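Local coordinates for AvmM (Streptomyces sp. NBRC 109436, PDB 7FE6), which catalyses macrocyclization in alchivemycin A biosynthesis, through dehydration and Michael-type addition, at the Alchivemycin A site and the interface of chains A and C. Coordinates in Å, arbitrary orientation; residue numbers count along the deposited sequence, not the author numbering. Chains: chain A/B/C, AvmM.

A ligand pocket completed by a neighbouring subunit is illustrated here by two contacts whose C-alpha centres lie about 29 Å apart. Contact 1 is the pocket of chain B, closed by a loop of chain A; in contact 2 the same loop, now from chain C, meets strand 13-15 of chain A. Tyrosine 15 appears as B:Tyr15 (poorly ordered) in contact 1 and as A:Tyr15 in contact 2, and the loop as A:Val133 and A:Glu134, then C:Val133 and C:Glu134. Chain C thus approaches chain A much as chain A approaches chain B, a head-to-tail order that suggests a ring of three in the deposited assembly.

Contact 1: the Alchivemycin A site. Residues chain A 50, 133-135; chain B 15-16, 18, 20, 63, 97, 104, 108, 156, 158, 171, 179, 182-184. With ZHU (Alchivemycin A), chain D.
The alchivemycin A site is a deep pocket walled by beta-strands of chain B and capped by the 133-134 loop and strand start of chain A; protein buries nearly all of the ligand, mostly with carbon. B:Phe156 offers a ring face to the ligand. Its ring centre sits 3.5 Å from ZHU C12 in a CH-pi contact, while ZHU C2 meets the ring at its edge. B:His108, its CG in the crowded position between backbone N and carbonyl carbon (chi1 72°), turns one imidazole face to ZHU C14, which lies off toward the rim. At the far end CD2 of B:Phe18 reaches ZHU C22 at 3.5 Å, and B:Trp97 touches ZHU C17 with CZ3 at 3.8 Å, B:Ile171 CG2 packing over the centre of the indole face. B:Leu182 wedges its CD2 branch against ZHU C5. From the other subunit, the CG1 branch of A:Val133, anti to the backbone N (chi1 180°), presses on ZHU C31 at 3.3 Å. The backbone O of A:Val133 is 3.0 Å from ZHU O32, a hydrogen bond if that oxygen is a hydroxyl. Bonds between the chains hold the seam beside the ligand: the A:Arg50 guanidinium grips B:Leu182 O end-on, NH1 at 3.1 Å and NH2 also bonded, both near the carbonyl plane. A:Ser135 OG donates to a lone pair of the B:Gln184 amide oxygen OE1, at 2.6 Å. Together, shape and apolar packing hold the pathway's end product where the macrocyclization substrate would probably fold, in a pocket completed by two subunits.

Contact 2: the interface of chains A and C. Residues chain A 13-15; chain C 51-52, 132-134.
This is a head-to-tail contact between copies of one beta-rich protein in the deposited assembly, probably the biological one since the ligand pocket spans two chains; strand 13-15 of chain A faces two loops of chain C, at residues 51-52 and 132-134. A:Arg13 and C:Glu132 reach toward each other tip to tip. The arginine leaves its backbone with CG in the crowded position between N and carbonyl carbon (chi1 71°) and bends at chi3, which presents NH2; C:Glu132 answers with an extended chain beyond CG. NH2 donates to the carboxylate oxygen OE2 at 2.5 Å, a salt bridge as well as a hydrogen bond. The acceptor lies in the guanidinium plane, yet is met from above the carboxylate plane, the two planes standing 46° apart. On the same side of the interface, C:Glu132 OE2 sits over the centre of the C:Arg52 guanidinium face, and its salt bridge to NH1 there is 3.4 Å long. One oxygen therefore serves two arginines, whose NE (A:Arg13) and NH2 (C:Arg52) come within 3.3 Å of each other; the carboxylate probably offsets their like charges. C:Arg52 NH2 also makes a weak, nearly straight hydrogen bond to the backbone O of A:Glu14, at 3.5 Å. C:Val133 slides past A:Arg13 in the opposite direction, its CG2 branch against one guanidinium face, toward the rim, 4.1 Å from CZ. An alanine in place of A:Arg13 would remove the salt bridge to C:Glu132 and the flat partner of C:Val133 CG2, and would probably weaken the contact. Farther along the strand, A:Tyr15 crosses C:Glu134 at about a right angle, its phenol OH 3.6 Å from the carboxylate OE2.

Contact 1: the Alchivemycin A site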
loop_
_atom_site.group_PDB
_atom_site.type_symbol
_atom_site.label_atom_id
_atom_site.label_comp_id
_atom_site.label_asym_id
_atom_site.label_seq_id
_atom_site.Cartn_x
_atom_site.Cartn_y
_atom_site.Cartn_z
ATOM N N ARG A 50 12.475 6.701 -5.974
ATOM C CA ARG A 50 12.101 7.879 -5.215
ATOM C C ARG A 50 13.279 8.796 -4.928
ATOM O O ARG A 50 13.083 9.860 -4.346
ATOM C CB ARG A 50 11.471 7.447 -3.901
ATOM C CG ARG A 50 10.266 6.564 -4.059
ATOM C CD ARG A 50 9.051 7.381 -4.471
ATOM N NE ARG A 50 7.803 6.638 -4.386
ATOM C CZ ARG A 50 6.754 6.868 -5.168
ATOM N NH1 ARG A 50 6.812 7.813 -6.101
ATOM N NH2 ARG A 50 5.663 6.132 -5.039
ATOM N N VAL A 133 11.915 8.802 -10.457
ATOM C CA VAL A 133 10.469 8.867 -10.630
ATOM C C VAL A 133 9.993 7.698 -11.493
ATOM O O VAL A 133 8.797 7.389 -11.539
ATOM C CB VAL A 133 10.051 10.246 -11.196
ATOM C CG1 VAL A 133 8.557 10.354 -11.400
ATOM C CG2 VAL A 133 10.494 11.371 -10.249
ATOM N N GLU A 134 10.915 7.004 -12.155
ATOM C CA GLU A 134 10.465 5.900 -12.991
ATOM C C GLU A 134 10.239 4.635 -12.156
ATOM O O GLU A 134 10.711 4.500 -11.015
ATOM C CB GLU A 134 11.470 5.621 -14.109
ATOM C CG GLU A 134 11.789 6.787 -15.031
ATOM C CD GLU A 134 10.650 7.189 -15.941
ATOM O OE1 GLU A 134 9.690 6.413 -16.125
ATOM O OE2 GLU A 134 10.744 8.292 -16.509
ATOM N N SER A 135 9.566 3.665 -12.771
ATOM C CA SER A 135 9.221 2.455 -12.040
ATOM C C SER A 135 9.167 1.274 -12.994
ATOM O O SER A 135 8.951 1.443 -14.200
ATOM C CB SER A 135 7.886 2.607 -11.278
ATOM O OG SER A 135 6.770 2.421 -12.123
ATOM N N TYR B 15 10.005 18.370 -11.793
ATOM C CA TYR B 15 9.909 17.224 -12.681
ATOM C C TYR B 15 9.205 17.727 -13.930
ATOM O O TYR B 15 8.046 18.150 -13.863
ATOM C CB TYR B 15 9.169 16.047 -12.041
ATOM C CG TYR B 15 9.163 14.846 -12.950
ATOM C CD1 TYR B 15 10.371 14.240 -13.325
ATOM C CD2 TYR B 15 7.975 14.326 -13.465
ATOM C CE1 TYR B 15 10.404 13.138 -14.184
ATOM C CE2 TYR B 15 7.989 13.214 -14.329
ATOM C CZ TYR B 15 9.212 12.626 -14.681
ATOM O OH TYR B 15 9.255 11.536 -15.528
ATOM N N LYS B 16 9.897 17.647 -15.064
ATOM C CA LYS B 16 9.564 18.415 -16.272
ATOM C C LYS B 16 9.581 19.866 -15.801
ATOM O O LYS B 16 10.508 20.245 -15.063
ATOM C CB LYS B 16 8.274 17.950 -16.942
ATOM C CG LYS B 16 8.119 16.430 -17.006
ATOM C CD LYS B 16 9.257 15.777 -17.823
ATOM C CE LYS B 16 8.937 14.323 -18.197
ATOM N NZ LYS B 16 10.107 13.642 -18.839
ATOM N N PHE B 18 7.239 21.161 -13.777
ATOM C CA PHE B 18 6.221 21.204 -12.739
ATOM C C PHE B 18 6.859 21.045 -11.370
ATOM O O PHE B 18 7.891 20.387 -11.213
ATOM C CB PHE B 18 5.186 20.103 -12.942
ATOM C CG PHE B 18 4.529 20.142 -14.281
ATOM C CD1 PHE B 18 3.563 21.085 -14.564
ATOM C CD2 PHE B 18 4.861 19.227 -15.256
ATOM C CE1 PHE B 18 2.950 21.122 -15.809
ATOM C CE2 PHE B 18 4.248 19.258 -16.494
ATOM C CZ PHE B 18 3.296 20.199 -16.774
ATOM N N VAL B 20 6.827 19.693 -7.512
ATOM C CA VAL B 20 6.352 18.479 -6.855
ATOM C C VAL B 20 6.768 18.546 -5.396
ATOM O O VAL B 20 7.951 18.728 -5.091
ATOM C CB VAL B 20 6.909 17.197 -7.508
ATOM C CG1 VAL B 20 6.642 16.004 -6.611
ATOM C CG2 VAL B 20 6.329 16.977 -8.915
ATOM N N VAL B 63 -4.740 9.279 -12.980
ATOM C CA VAL B 63 -4.261 9.039 -14.338
ATOM C C VAL B 63 -4.432 7.558 -14.664
ATOM O O VAL B 63 -3.947 6.687 -13.927
ATOM C CB VAL B 63 -2.787 9.459 -14.539
ATOM C CG1 VAL B 63 -2.397 9.294 -16.006
ATOM C CG2 VAL B 63 -2.518 10.867 -14.070
ATOM N N TRP B 97 -7.399 16.141 -18.714
ATOM C CA TRP B 97 -6.372 16.540 -19.652
ATOM C C TRP B 97 -6.600 15.828 -20.968
ATOM O O TRP B 97 -7.304 14.821 -21.037
ATOM C CB TRP B 97 -5.003 16.194 -19.090
ATOM C CG TRP B 97 -3.889 16.984 -19.637
ATOM C CD1 TRP B 97 -3.976 18.110 -20.414
ATOM C CD2 TRP B 97 -2.492 16.726 -19.447
ATOM N NE1 TRP B 97 -2.716 18.566 -20.711
ATOM C CE2 TRP B 97 -1.785 17.731 -20.143
ATOM C CE3 TRP B 97 -1.766 15.733 -18.767
ATOM C CZ2 TRP B 97 -0.375 17.764 -20.197
ATOM C CZ3 TRP B 97 -0.368 15.778 -18.802
ATOM C CH2 TRP B 97 0.309 16.795 -19.515
ATOM N N GLU B 104 7.793 6.360 -25.435
ATOM C CA GLU B 104 8.019 4.926 -25.532
ATOM C C GLU B 104 6.777 4.175 -25.971
ATOM O O GLU B 104 6.827 2.947 -26.072
ATOM C CB GLU B 104 8.493 4.358 -24.186
ATOM C CG GLU B 104 7.394 4.340 -23.102
ATOM C CD GLU B 104 7.368 5.613 -22.252
ATOM O OE1 GLU B 104 8.060 6.588 -22.683
ATOM O OE2 GLU B 104 6.659 5.625 -21.178
ATOM N N HIS B 108 -2.024 7.967 -21.775
ATOM C CA HIS B 108 -2.621 8.139 -20.464
ATOM C C HIS B 108 -3.617 9.303 -20.431
ATOM O O HIS B 108 -3.485 10.323 -21.129
ATOM C CB HIS B 108 -1.556 8.244 -19.345
ATOM C CG HIS B 108 -0.776 9.515 -19.305
ATOM N ND1 HIS B 108 -1.357 10.735 -19.014
ATOM C CD2 HIS B 108 0.556 9.738 -19.361
ATOM C CE1 HIS B 108 -0.421 11.669 -18.981
ATOM N NE2 HIS B 108 0.750 11.093 -19.195
ATOM N N PHE B 156 -2.756 5.916 -11.682
ATOM C CA PHE B 156 -1.814 6.762 -10.975
ATOM C C PHE B 156 -2.557 7.835 -10.193
ATOM O O PHE B 156 -3.479 8.476 -10.718
ATOM C CB PHE B 156 -0.809 7.373 -11.935
ATOM C CG PHE B 156 0.139 6.374 -12.556
ATOM C CD1 PHE B 156 -0.290 5.520 -13.583
ATOM C CD2 PHE B 156 1.470 6.317 -12.144
ATOM C CE1 PHE B 156 0.581 4.617 -14.167
ATOM C CE2 PHE B 156 2.353 5.429 -12.725
ATOM C CZ PHE B 156 1.910 4.575 -13.736
ATOM N N LEU B 158 -2.259 11.391 -8.379
ATOM C CA LEU B 158 -1.427 12.588 -8.418
ATOM C C LEU B 158 -2.118 13.678 -7.612
ATOM O O LEU B 158 -3.022 14.352 -8.131
ATOM C CB LEU B 158 -1.161 13.042 -9.853
ATOM C CG LEU B 158 -0.411 14.365 -9.999
ATOM C CD1 LEU B 158 1.064 14.229 -9.580
ATOM C CD2 LEU B 158 -0.560 14.934 -11.391
ATOM N N ILE B 171 -2.257 22.860 -15.301
ATOM C CA ILE B 171 -2.521 21.909 -16.383
ATOM C C ILE B 171 -4.024 21.903 -16.657
ATOM O O ILE B 171 -4.808 21.624 -15.734
ATOM C CB ILE B 171 -2.058 20.484 -16.021
ATOM C CG1 ILE B 171 -0.570 20.415 -15.701
ATOM C CG2 ILE B 171 -2.456 19.491 -17.111
ATOM C CD1 ILE B 171 -0.146 18.983 -15.348
ATOM N N PHE B 179 2.100 19.887 -7.472
ATOM C CA PHE B 179 1.559 18.539 -7.373
ATOM C C PHE B 179 2.271 17.738 -6.293
ATOM O O PHE B 179 3.319 18.129 -5.782
ATOM C CB PHE B 179 1.649 17.818 -8.707
ATOM C CG PHE B 179 0.945 18.534 -9.804
ATOM C CD1 PHE B 179 -0.410 18.359 -10.002
ATOM C CD2 PHE B 179 1.635 19.428 -10.617
ATOM C CE1 PHE B 179 -1.071 19.034 -11.006
ATOM C CE2 PHE B 179 0.984 20.106 -11.630
ATOM C CZ PHE B 179 -0.377 19.911 -11.825
ATOM N N LEU B 182 3.557 11.079 -6.998
ATOM C CA LEU B 182 2.780 10.153 -7.798
ATOM C C LEU B 182 2.752 8.772 -7.149
ATOM O O LEU B 182 3.759 8.265 -6.655
ATOM C CB LEU B 182 3.371 10.076 -9.203
ATOM C CG LEU B 182 2.433 9.495 -10.250
ATOM C CD1 LEU B 182 1.223 10.346 -10.402
ATOM C CD2 LEU B 182 3.127 9.366 -11.550
ATOM N N GLN B 183 1.576 8.169 -7.118
ATOM C CA GLN B 183 1.421 6.824 -6.611
ATOM C C GLN B 183 0.794 5.950 -7.681
ATOM O O GLN B 183 -0.170 6.347 -8.341
ATOM C CB GLN B 183 0.568 6.783 -5.349
ATOM C CG GLN B 183 0.667 5.454 -4.602
ATOM C CD GLN B 183 2.003 5.251 -3.909
ATOM O OE1 GLN B 183 2.392 4.120 -3.612
ATOM N NE2 GLN B 183 2.709 6.342 -3.640
ATOM N N GLN B 184 1.285 4.724 -7.778
ATOM C CA GLN B 184 0.959 3.823 -8.866
ATOM C C GLN B 184 0.145 2.638 -8.347
ATOM O O GLN B 184 0.261 2.244 -7.187
ATOM C CB GLN B 184 2.260 3.353 -9.510
ATOM C CG GLN B 184 2.158 2.421 -10.685
ATOM C CD GLN B 184 3.547 2.133 -11.273
ATOM O OE1 GLN B 184 4.545 2.797 -10.912
ATOM N NE2 GLN B 184 3.617 1.159 -12.176
HETATM C C1 ZHU D . 4.587 6.524 -9.053
HETATM C C11 ZHU D . 2.665 8.410 -16.653
HETATM C C12 ZHU D . 1.861 7.935 -15.441
HETATM C C14 ZHU D . 1.304 10.366 -15.520
HETATM C C15 ZHU D . 1.159 11.594 -15.001
HETATM C C17 ZHU D . 0.010 13.699 -15.703
HETATM C C19 ZHU D . 1.346 15.495 -14.771
HETATM C C2 ZHU D . 4.844 6.537 -10.539
HETATM C C21 ZHU D . 3.169 16.316 -13.285
HETATM C C22 ZHU D . 4.184 15.928 -14.351
HETATM C C24 ZHU D . 2.332 14.985 -15.830
HETATM C C25 ZHU D . 2.540 13.450 -15.705
HETATM C C27 ZHU D . 4.547 11.834 -16.374
HETATM C C28 ZHU D . 4.601 15.712 -16.806
HETATM C C29 ZHU D . 3.828 16.268 -11.914
HETATM C C31 ZHU D . 6.414 8.249 -10.013
HETATM C C35 ZHU D . 5.646 6.484 -18.145
HETATM C C38 ZHU D . 6.624 10.381 -16.632
HETATM C C5 ZHU D . 5.773 8.672 -13.345
HETATM C C7 ZHU D . 6.654 7.888 -15.513
HETATM C C9 ZHU D . 4.853 7.433 -17.244
HETATM N N33 ZHU D . 5.899 10.175 -15.377
HETATM O O32 ZHU D . 6.377 6.371 -12.999
HETATM O O34 ZHU D . 5.130 5.953 -15.345
HETATM O O36 ZHU D . 3.359 13.162 -17.898
HETATM O O40 ZHU D . 5.976 12.048 -18.507
HETATM O O41 ZHU D . 3.928 10.917 -14.166
#

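Contact 2: the interface of chains A and C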
loop_
_atom_site.group_PDB
_atom_site.type_symbol
_atom_site.label_atom_id
_atom_site.label_comp_id
_atom_site.label_asym_id
_atom_site.label_seq_id
_atom_site.Cartn_x
_atom_site.Cartn_y
_atom_site.Cartn_z
ATOM N N ARG A 13 23.031 2.436 3.271
ATOM C CA ARG A 13 23.099 2.012 4.660
ATOM C C ARG A 13 23.629 0.587 4.694
ATOM O O ARG A 13 23.490 -0.164 3.723
ATOM C CB ARG A 13 21.719 2.127 5.328
ATOM C CG ARG A 13 20.714 1.093 4.854
ATOM C CD ARG A 13 19.289 1.259 5.428
ATOM N NE ARG A 13 19.156 0.958 6.851
ATOM C CZ ARG A 13 18.030 1.104 7.551
ATOM N NH1 ARG A 13 16.912 1.532 6.964
ATOM N NH2 ARG A 13 18.015 0.789 8.837
ATOM N N GLU A 14 24.293 0.230 5.785
ATOM C CA GLU A 14 24.842 -1.109 5.924
ATOM C C GLU A 14 23.908 -1.924 6.805
ATOM O O GLU A 14 23.718 -1.604 7.983
ATOM C CB GLU A 14 26.252 -1.078 6.502
ATOM C CG GLU A 14 27.248 -1.887 5.680
ATOM C CD GLU A 14 28.050 -1.029 4.713
ATOM O OE1 GLU A 14 28.079 0.206 4.897
ATOM O OE2 GLU A 14 28.645 -1.589 3.764
ATOM N N TYR A 15 23.333 -2.974 6.229
ATOM C CA TYR A 15 22.539 -3.959 6.951
ATOM C C TYR A 15 23.109 -5.320 6.586
ATOM O O TYR A 15 23.208 -5.650 5.397
ATOM C CB TYR A 15 21.048 -3.861 6.601
ATOM C CG TYR A 15 20.185 -4.852 7.351
ATOM C CD1 TYR A 15 20.071 -4.796 8.736
ATOM C CD2 TYR A 15 19.509 -5.865 6.680
ATOM C CE1 TYR A 15 19.296 -5.712 9.432
ATOM C CE2 TYR A 15 18.734 -6.785 7.365
ATOM C CZ TYR A 15 18.631 -6.706 8.742
ATOM O OH TYR A 15 17.861 -7.622 9.427
ATOM N N GLY C 51 13.531 3.382 10.853
ATOM C CA GLY C 51 14.591 4.192 11.406
ATOM C C GLY C 51 15.748 3.323 11.820
ATOM O O GLY C 51 15.892 2.183 11.373
ATOM N N ARG C 52 16.596 3.875 12.679
ATOM C CA ARG C 52 17.721 3.116 13.196
ATOM C C ARG C 52 17.645 2.861 14.693
ATOM O O ARG C 52 18.412 2.037 15.199
ATOM C CB ARG C 52 19.048 3.810 12.844
ATOM C CG ARG C 52 19.265 3.931 11.332
ATOM C CD ARG C 52 20.750 3.929 10.931
ATOM N NE ARG C 52 21.010 3.105 9.741
ATOM C CZ ARG C 52 21.795 2.023 9.709
ATOM N NH1 ARG C 52 22.442 1.617 10.801
ATOM N NH2 ARG C 52 21.953 1.353 8.568
ATOM N N GLU C 132 15.903 -2.230 13.844
ATOM C CA GLU C 132 15.813 -1.624 12.522
ATOM C C GLU C 132 15.501 -2.673 11.458
ATOM O O GLU C 132 16.034 -3.786 11.474
ATOM C CB GLU C 132 17.104 -0.852 12.198
ATOM C CG GLU C 132 18.361 -1.688 11.969
ATOM C CD GLU C 132 19.575 -0.858 11.534
ATOM O OE1 GLU C 132 20.709 -1.211 11.929
ATOM O OE2 GLU C 132 19.397 0.160 10.828
ATOM N N VAL C 133 14.578 -2.310 10.563
ATOM C CA VAL C 133 14.148 -3.087 9.407
ATOM C C VAL C 133 13.192 -4.201 9.842
ATOM O O VAL C 133 12.482 -4.783 9.011
ATOM C CB VAL C 133 15.361 -3.626 8.622
ATOM C CG1 VAL C 133 14.929 -4.361 7.363
ATOM C CG2 VAL C 133 16.300 -2.494 8.255
ATOM N N GLU C 134 13.108 -4.472 11.143
ATOM C CA GLU C 134 12.211 -5.537 11.576
ATOM C C GLU C 134 10.763 -5.046 11.596
ATOM O O GLU C 134 10.482 -3.852 11.452
ATOM C CB GLU C 134 12.603 -6.074 12.951
ATOM C CG GLU C 134 14.011 -6.639 13.037
ATOM C CD GLU C 134 14.191 -7.942 12.269
ATOM O OE1 GLU C 134 13.182 -8.612 11.957
ATOM O OE2 GLU C 134 15.352 -8.290 11.971
#